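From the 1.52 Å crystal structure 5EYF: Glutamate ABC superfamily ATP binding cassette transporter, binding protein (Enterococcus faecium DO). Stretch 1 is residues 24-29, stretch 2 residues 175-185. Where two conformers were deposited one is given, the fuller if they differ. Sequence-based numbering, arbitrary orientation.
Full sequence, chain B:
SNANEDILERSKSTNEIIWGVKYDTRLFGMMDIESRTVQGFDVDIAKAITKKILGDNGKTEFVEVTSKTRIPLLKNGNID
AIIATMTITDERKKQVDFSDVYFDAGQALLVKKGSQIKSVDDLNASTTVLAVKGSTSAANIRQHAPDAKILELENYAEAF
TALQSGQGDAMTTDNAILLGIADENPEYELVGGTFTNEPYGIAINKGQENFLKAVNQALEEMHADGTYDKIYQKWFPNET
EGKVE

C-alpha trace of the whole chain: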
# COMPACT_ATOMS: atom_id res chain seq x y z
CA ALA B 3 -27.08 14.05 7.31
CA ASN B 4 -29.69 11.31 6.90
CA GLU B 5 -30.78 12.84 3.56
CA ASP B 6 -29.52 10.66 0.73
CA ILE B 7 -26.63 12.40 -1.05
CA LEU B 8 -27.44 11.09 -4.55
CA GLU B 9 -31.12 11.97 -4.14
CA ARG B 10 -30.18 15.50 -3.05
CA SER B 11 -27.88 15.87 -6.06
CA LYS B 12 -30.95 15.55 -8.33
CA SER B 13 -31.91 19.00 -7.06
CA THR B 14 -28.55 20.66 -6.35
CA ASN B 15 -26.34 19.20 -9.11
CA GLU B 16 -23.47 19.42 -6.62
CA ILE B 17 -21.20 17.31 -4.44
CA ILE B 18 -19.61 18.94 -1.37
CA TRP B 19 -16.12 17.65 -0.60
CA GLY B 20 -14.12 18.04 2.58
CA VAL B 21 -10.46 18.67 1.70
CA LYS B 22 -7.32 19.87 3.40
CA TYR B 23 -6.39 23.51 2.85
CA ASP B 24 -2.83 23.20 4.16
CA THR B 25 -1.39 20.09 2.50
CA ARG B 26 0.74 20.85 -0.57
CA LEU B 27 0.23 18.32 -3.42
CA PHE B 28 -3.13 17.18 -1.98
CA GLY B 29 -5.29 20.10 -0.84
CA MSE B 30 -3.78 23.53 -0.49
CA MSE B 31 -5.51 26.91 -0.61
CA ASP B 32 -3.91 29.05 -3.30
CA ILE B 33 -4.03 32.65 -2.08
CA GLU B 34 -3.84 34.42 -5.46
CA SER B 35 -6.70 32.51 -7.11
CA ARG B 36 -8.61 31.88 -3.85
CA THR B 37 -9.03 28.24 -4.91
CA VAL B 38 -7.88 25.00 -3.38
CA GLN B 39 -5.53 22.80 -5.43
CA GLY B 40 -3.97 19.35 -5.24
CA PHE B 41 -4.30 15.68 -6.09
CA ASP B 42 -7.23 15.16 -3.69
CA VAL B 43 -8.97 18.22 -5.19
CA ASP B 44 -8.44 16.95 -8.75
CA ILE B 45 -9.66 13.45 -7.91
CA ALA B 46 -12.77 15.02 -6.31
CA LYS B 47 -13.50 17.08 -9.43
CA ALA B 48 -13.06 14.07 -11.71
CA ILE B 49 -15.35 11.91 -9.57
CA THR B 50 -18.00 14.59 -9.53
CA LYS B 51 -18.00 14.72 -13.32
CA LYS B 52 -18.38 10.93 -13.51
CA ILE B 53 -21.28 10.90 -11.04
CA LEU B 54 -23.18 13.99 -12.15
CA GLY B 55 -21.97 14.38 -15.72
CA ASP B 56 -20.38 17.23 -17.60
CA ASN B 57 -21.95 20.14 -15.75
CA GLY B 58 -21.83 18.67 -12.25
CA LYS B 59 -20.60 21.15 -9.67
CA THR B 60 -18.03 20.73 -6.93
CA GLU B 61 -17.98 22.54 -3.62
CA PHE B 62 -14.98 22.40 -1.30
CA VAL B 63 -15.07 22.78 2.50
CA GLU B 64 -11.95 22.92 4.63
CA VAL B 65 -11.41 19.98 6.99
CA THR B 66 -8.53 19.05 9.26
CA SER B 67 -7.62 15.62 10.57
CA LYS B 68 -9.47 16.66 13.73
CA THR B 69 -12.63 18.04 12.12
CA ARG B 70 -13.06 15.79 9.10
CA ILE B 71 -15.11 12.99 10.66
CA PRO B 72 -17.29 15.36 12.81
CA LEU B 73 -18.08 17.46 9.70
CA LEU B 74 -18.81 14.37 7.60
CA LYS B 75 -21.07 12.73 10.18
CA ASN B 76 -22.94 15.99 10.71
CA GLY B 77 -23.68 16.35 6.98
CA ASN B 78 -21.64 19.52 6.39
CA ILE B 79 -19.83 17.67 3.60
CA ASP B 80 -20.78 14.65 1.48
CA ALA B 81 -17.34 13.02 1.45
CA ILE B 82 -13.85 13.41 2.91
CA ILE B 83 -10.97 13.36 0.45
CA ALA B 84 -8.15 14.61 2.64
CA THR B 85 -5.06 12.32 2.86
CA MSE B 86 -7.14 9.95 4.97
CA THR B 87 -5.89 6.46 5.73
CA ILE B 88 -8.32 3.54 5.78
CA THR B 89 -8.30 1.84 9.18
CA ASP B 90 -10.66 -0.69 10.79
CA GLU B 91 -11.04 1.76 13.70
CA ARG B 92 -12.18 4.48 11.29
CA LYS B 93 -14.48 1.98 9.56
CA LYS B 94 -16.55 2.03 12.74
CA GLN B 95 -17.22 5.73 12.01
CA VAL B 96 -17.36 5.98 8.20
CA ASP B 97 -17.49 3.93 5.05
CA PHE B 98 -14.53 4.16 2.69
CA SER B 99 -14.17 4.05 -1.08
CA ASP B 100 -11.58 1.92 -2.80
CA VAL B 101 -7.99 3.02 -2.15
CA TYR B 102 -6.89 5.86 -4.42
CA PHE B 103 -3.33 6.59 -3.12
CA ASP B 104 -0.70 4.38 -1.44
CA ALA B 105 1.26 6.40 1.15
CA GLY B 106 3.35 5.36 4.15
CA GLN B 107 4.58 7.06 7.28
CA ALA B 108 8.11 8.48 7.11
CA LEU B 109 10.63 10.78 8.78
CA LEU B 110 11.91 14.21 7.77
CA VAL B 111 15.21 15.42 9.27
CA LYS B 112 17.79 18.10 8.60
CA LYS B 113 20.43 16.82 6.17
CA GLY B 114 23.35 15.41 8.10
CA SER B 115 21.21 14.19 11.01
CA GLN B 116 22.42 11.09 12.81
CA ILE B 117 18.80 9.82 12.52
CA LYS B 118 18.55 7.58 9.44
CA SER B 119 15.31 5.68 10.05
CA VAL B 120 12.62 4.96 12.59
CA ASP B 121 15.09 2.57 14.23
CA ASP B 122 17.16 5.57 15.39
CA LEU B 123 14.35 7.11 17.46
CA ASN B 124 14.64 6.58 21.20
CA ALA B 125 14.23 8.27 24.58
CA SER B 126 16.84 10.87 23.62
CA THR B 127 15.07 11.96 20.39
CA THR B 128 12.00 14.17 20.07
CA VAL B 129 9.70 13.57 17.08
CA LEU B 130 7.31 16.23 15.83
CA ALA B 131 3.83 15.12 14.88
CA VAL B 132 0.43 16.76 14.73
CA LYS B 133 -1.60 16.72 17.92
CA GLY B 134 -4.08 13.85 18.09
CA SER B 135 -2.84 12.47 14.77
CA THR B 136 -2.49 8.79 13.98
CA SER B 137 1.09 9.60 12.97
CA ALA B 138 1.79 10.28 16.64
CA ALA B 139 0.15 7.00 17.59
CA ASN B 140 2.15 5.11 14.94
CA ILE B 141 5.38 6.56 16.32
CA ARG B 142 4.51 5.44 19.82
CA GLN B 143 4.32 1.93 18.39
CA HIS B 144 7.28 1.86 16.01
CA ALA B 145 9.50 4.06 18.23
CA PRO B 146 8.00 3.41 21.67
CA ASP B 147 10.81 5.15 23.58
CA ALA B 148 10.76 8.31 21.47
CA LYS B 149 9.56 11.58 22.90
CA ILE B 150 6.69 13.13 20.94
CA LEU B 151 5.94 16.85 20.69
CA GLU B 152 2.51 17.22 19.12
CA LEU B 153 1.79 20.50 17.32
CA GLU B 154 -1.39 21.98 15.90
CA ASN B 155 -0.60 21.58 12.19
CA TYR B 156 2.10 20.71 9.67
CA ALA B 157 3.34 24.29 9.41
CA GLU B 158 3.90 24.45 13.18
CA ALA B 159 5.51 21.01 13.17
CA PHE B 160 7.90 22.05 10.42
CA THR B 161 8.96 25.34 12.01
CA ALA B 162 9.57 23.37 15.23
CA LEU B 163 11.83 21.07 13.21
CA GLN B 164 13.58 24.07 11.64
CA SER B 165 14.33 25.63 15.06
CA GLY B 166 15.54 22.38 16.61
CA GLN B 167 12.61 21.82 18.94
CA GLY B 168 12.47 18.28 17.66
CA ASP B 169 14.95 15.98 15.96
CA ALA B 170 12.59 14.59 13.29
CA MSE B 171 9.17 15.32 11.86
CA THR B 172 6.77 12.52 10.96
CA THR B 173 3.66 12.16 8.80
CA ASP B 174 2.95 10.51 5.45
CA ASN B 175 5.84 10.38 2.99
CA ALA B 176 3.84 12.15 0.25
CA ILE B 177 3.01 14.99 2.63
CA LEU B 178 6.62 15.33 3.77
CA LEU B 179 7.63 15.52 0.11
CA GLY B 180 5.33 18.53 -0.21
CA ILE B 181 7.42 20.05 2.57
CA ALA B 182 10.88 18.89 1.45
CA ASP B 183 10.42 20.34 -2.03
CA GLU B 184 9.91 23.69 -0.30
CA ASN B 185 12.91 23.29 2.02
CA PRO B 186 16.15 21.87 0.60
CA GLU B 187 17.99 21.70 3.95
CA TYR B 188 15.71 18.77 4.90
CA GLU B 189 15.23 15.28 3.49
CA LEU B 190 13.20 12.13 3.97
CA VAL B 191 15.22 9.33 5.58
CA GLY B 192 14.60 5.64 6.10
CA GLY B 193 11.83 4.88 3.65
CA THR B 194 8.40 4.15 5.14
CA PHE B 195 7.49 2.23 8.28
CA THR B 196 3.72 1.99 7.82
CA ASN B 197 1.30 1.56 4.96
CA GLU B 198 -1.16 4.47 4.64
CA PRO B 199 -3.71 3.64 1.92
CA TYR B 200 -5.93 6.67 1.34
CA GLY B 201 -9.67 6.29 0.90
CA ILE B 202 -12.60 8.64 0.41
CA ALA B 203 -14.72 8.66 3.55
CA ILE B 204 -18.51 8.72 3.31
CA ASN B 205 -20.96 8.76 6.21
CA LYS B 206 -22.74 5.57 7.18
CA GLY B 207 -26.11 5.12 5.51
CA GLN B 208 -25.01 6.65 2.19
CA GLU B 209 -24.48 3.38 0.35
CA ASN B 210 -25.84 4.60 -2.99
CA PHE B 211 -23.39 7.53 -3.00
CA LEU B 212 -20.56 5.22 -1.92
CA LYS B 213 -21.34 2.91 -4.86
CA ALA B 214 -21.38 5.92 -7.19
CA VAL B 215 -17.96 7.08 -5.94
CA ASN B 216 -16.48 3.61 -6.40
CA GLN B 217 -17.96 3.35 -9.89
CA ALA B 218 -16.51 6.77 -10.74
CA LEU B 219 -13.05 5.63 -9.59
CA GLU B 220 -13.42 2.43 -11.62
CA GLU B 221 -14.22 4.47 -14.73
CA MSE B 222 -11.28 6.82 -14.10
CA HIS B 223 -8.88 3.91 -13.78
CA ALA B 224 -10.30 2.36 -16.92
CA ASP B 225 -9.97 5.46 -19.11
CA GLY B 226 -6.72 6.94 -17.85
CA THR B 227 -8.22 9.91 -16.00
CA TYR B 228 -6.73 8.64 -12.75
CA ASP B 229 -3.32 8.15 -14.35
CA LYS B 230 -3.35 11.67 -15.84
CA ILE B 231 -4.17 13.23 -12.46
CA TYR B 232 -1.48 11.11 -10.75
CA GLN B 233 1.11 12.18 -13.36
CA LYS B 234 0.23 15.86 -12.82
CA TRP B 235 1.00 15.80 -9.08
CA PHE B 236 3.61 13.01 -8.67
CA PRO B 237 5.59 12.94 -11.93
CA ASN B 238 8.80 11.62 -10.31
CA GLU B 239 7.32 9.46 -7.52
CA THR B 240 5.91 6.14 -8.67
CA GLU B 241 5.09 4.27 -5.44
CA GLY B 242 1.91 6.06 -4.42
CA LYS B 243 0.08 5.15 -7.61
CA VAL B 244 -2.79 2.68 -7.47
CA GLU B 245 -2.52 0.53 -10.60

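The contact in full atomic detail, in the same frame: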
# COMPACT_ATOMS: atom_id res chain seq x y z
N ASP B 24 -4.19 22.92 3.73
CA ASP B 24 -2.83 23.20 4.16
C ASP B 24 -1.84 22.13 3.70
O ASP B 24 -0.71 22.10 4.20
CB ASP B 24 -2.77 23.34 5.69
CG ASP B 24 -2.85 21.98 6.41
OD1 ASP B 24 -3.54 21.04 5.90
OD2 ASP B 24 -2.22 21.87 7.48
N THR B 25 -2.23 21.24 2.81
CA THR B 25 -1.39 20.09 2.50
C THR B 25 -0.95 20.19 1.04
O THR B 25 -1.69 19.79 0.14
CB THR B 25 -2.15 18.79 2.75
OG1 THR B 25 -2.59 18.76 4.13
CG2 THR B 25 -1.26 17.58 2.47
N ARG B 26 0.26 20.71 0.80
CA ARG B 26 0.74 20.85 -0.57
C ARG B 26 0.78 19.49 -1.26
O ARG B 26 1.20 18.50 -0.66
CB ARG B 26 2.13 21.49 -0.62
CG ARG B 26 2.51 21.97 -2.02
CD ARG B 26 3.92 22.60 -2.10
NE ARG B 26 4.94 21.58 -2.31
CZ ARG B 26 5.35 21.15 -3.51
NH1 ARG B 26 6.27 20.20 -3.59
NH2 ARG B 26 4.85 21.67 -4.61
N LEU B 27 0.35 19.48 -2.52
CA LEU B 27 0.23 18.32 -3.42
C LEU B 27 -1.11 17.61 -3.28
O LEU B 27 -1.48 16.82 -4.17
CB LEU B 27 1.37 17.30 -3.28
CG LEU B 27 2.78 17.88 -3.41
CD1 LEU B 27 3.84 16.76 -3.27
CD2 LEU B 27 2.90 18.60 -4.73
N PHE B 28 -1.85 17.86 -2.19
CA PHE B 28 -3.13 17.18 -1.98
C PHE B 28 -4.30 18.14 -1.88
O PHE B 28 -5.27 17.99 -2.63
CB PHE B 28 -3.07 16.27 -0.75
CG PHE B 28 -2.22 15.07 -0.97
CD1 PHE B 28 -2.75 13.94 -1.60
CD2 PHE B 28 -0.89 15.08 -0.61
CE1 PHE B 28 -1.96 12.82 -1.82
CE2 PHE B 28 -0.09 13.96 -0.83
CZ PHE B 28 -0.65 12.83 -1.44
N GLY B 29 -4.25 19.10 -0.96
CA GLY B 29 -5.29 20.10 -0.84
C GLY B 29 -4.67 21.29 -0.18
O GLY B 29 -4.41 21.25 1.02
N ASN B 175 4.75 10.04 3.89
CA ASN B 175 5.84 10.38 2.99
C ASN B 175 5.43 11.41 1.94
O ASN B 175 6.16 12.38 1.71
CB ASN B 175 6.39 9.12 2.32
CG ASN B 175 5.35 8.29 1.55
OD1 ASN B 175 4.12 8.46 1.63
ND2 ASN B 175 5.88 7.36 0.81
N ALA B 176 4.25 11.24 1.32
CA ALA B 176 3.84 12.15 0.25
C ALA B 176 3.61 13.56 0.76
O ALA B 176 3.78 14.53 0.01
CB ALA B 176 2.56 11.65 -0.43
N ILE B 177 3.19 13.68 2.02
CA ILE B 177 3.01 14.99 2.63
C ILE B 177 4.35 15.62 2.94
O ILE B 177 4.57 16.80 2.66
CB ILE B 177 2.14 14.87 3.89
CG1 ILE B 177 0.75 14.32 3.50
CG2 ILE B 177 2.06 16.22 4.62
CD1 ILE B 177 -0.15 13.98 4.67
N LEU B 178 5.29 14.82 3.47
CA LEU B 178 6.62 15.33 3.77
C LEU B 178 7.33 15.77 2.51
O LEU B 178 8.10 16.73 2.53
CB LEU B 178 7.45 14.26 4.47
CG LEU B 178 7.03 13.97 5.90
CD1 LEU B 178 7.86 12.81 6.45
CD2 LEU B 178 7.19 15.19 6.76
N LEU B 179 7.10 15.06 1.40
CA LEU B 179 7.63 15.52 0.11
C LEU B 179 7.14 16.92 -0.21
O LEU B 179 7.91 17.74 -0.71
CB LEU B 179 7.24 14.55 -1.00
CG LEU B 179 8.12 13.32 -1.19
CD1 LEU B 179 7.62 12.51 -2.37
CD2 LEU B 179 9.58 13.70 -1.38
N GLY B 180 5.85 17.19 0.02
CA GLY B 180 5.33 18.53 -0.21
C GLY B 180 6.06 19.58 0.61
O GLY B 180 6.14 20.75 0.20
N ILE B 181 6.63 19.17 1.73
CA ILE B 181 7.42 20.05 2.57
C ILE B 181 8.89 20.07 2.16
O ILE B 181 9.54 21.12 2.20
CB ILE B 181 7.25 19.64 4.05
CG1 ILE B 181 5.78 19.67 4.45
CG2 ILE B 181 8.11 20.53 4.95
CD1 ILE B 181 5.46 18.89 5.71
N ALA B 182 9.46 18.93 1.77
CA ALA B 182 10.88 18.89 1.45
C ALA B 182 11.18 19.59 0.13
O ALA B 182 12.27 20.14 -0.04
CB ALA B 182 11.40 17.46 1.41
N ASP B 183 10.24 19.55 -0.82
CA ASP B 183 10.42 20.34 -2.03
C ASP B 183 10.54 21.83 -1.70
O ASP B 183 11.29 22.56 -2.35
CB ASP B 183 9.25 20.10 -3.00
CG ASP B 183 9.28 18.72 -3.64
OD1 ASP B 183 10.34 18.05 -3.65
OD2 ASP B 183 8.22 18.29 -4.16
N GLU B 184 9.81 22.29 -0.68
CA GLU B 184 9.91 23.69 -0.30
C GLU B 184 11.17 24.02 0.49
O GLU B 184 11.51 25.20 0.61
CB GLU B 184 8.69 24.11 0.52
CG GLU B 184 7.37 23.87 -0.14
CD GLU B 184 7.24 24.60 -1.47
OE1 GLU B 184 7.77 24.09 -2.48
OE2 GLU B 184 6.61 25.67 -1.49
N ASN B 185 11.86 23.02 1.03
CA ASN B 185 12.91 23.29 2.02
C ASN B 185 14.10 22.36 1.83
O ASN B 185 14.20 21.30 2.46
CB ASN B 185 12.34 23.17 3.44
CG ASN B 185 11.14 24.09 3.65
OD1 ASN B 185 11.28 25.22 4.13
ND2 ASN B 185 9.96 23.60 3.32
O HOH W 1 2.44 18.75 1.99

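The contact joins a tight turn to a helix far away in sequence: touching residues are at least 148 positions apart, and together the two stretches bury 381 Å². In the first stretch, the backbone folds back on itself through paired hydrogen bonds, Thr25 N to Gly29 O at 2.8 Å and Gly29 N to Thr25 O at 2.9 Å, with Phe28 N also reaching Thr25 O at 3.0 Å. This closed loop presents Arg26, Leu27 and Phe28 with their CA-to-CB bonds toward the helix. Leu27 has a positive phi (87°) within the turn.

The closest backbone approach falls at Gly180, whose CA lies 5.2 Å from Arg26 CA; Thr25 CA and Ile177 CA are 6.7 Å apart. The absence of a side chain permits this proximity. An ideal CB on Gly180 would point toward the turn and sit 2.7 Å from Arg26 O, a clash. Leu27 uses the open surface instead, its CD1 lying 3.8 Å from Gly180 CA and 4.0 Å from Ala176 O.

Polar interactions centre on Arg26. Its chi1 and chi2 are both t, extending the chain, and chi3 turns to p (86°). The resulting hydrogen bond from Arg26 NE to Gly180 O is short and nearly straight, 2.9 Å with an N-H...O angle of 168°. The helix hydrogen bonds within this stretch leave that carbonyl free to accept it. Arg26 NH1 forms a salt bridge with Asp183 OD2 at 2.8 Å; both Gly180 O and Asp183 OD2 lie at the edge of the guanidinium, near its plane, where N-H groups can point. Glu184 differs: its OE1 lies over one guanidinium face, 3.8 Å from Arg26 NE, making a long salt bridge of charge attraction alone, with no N-H directed at it.

Apolar packing occupies the other part of the contact. Phe28 CE2 meets Ala176 CB at 3.5 Å, with the methyl at the ring edge, near its plane, and comes within 4.4 Å of Ile177 CG1. Thr25 contributes its methyl, CG2 lying 4.0 Å from Ile177 CG1. These contacts are mainly dispersion and exclusion of solvent, and the residues involved are buried.

One water bridges the backbones, donating to Arg26 O at 2.9 Å and to Ile177 O at 3.0 Å. Two carbonyl oxygens cannot bond each other, so the water supplies the protons that link them; Ile177 O also accepts a weak hydrogen bond from Ile181 N within the helix, at 3.3 Å.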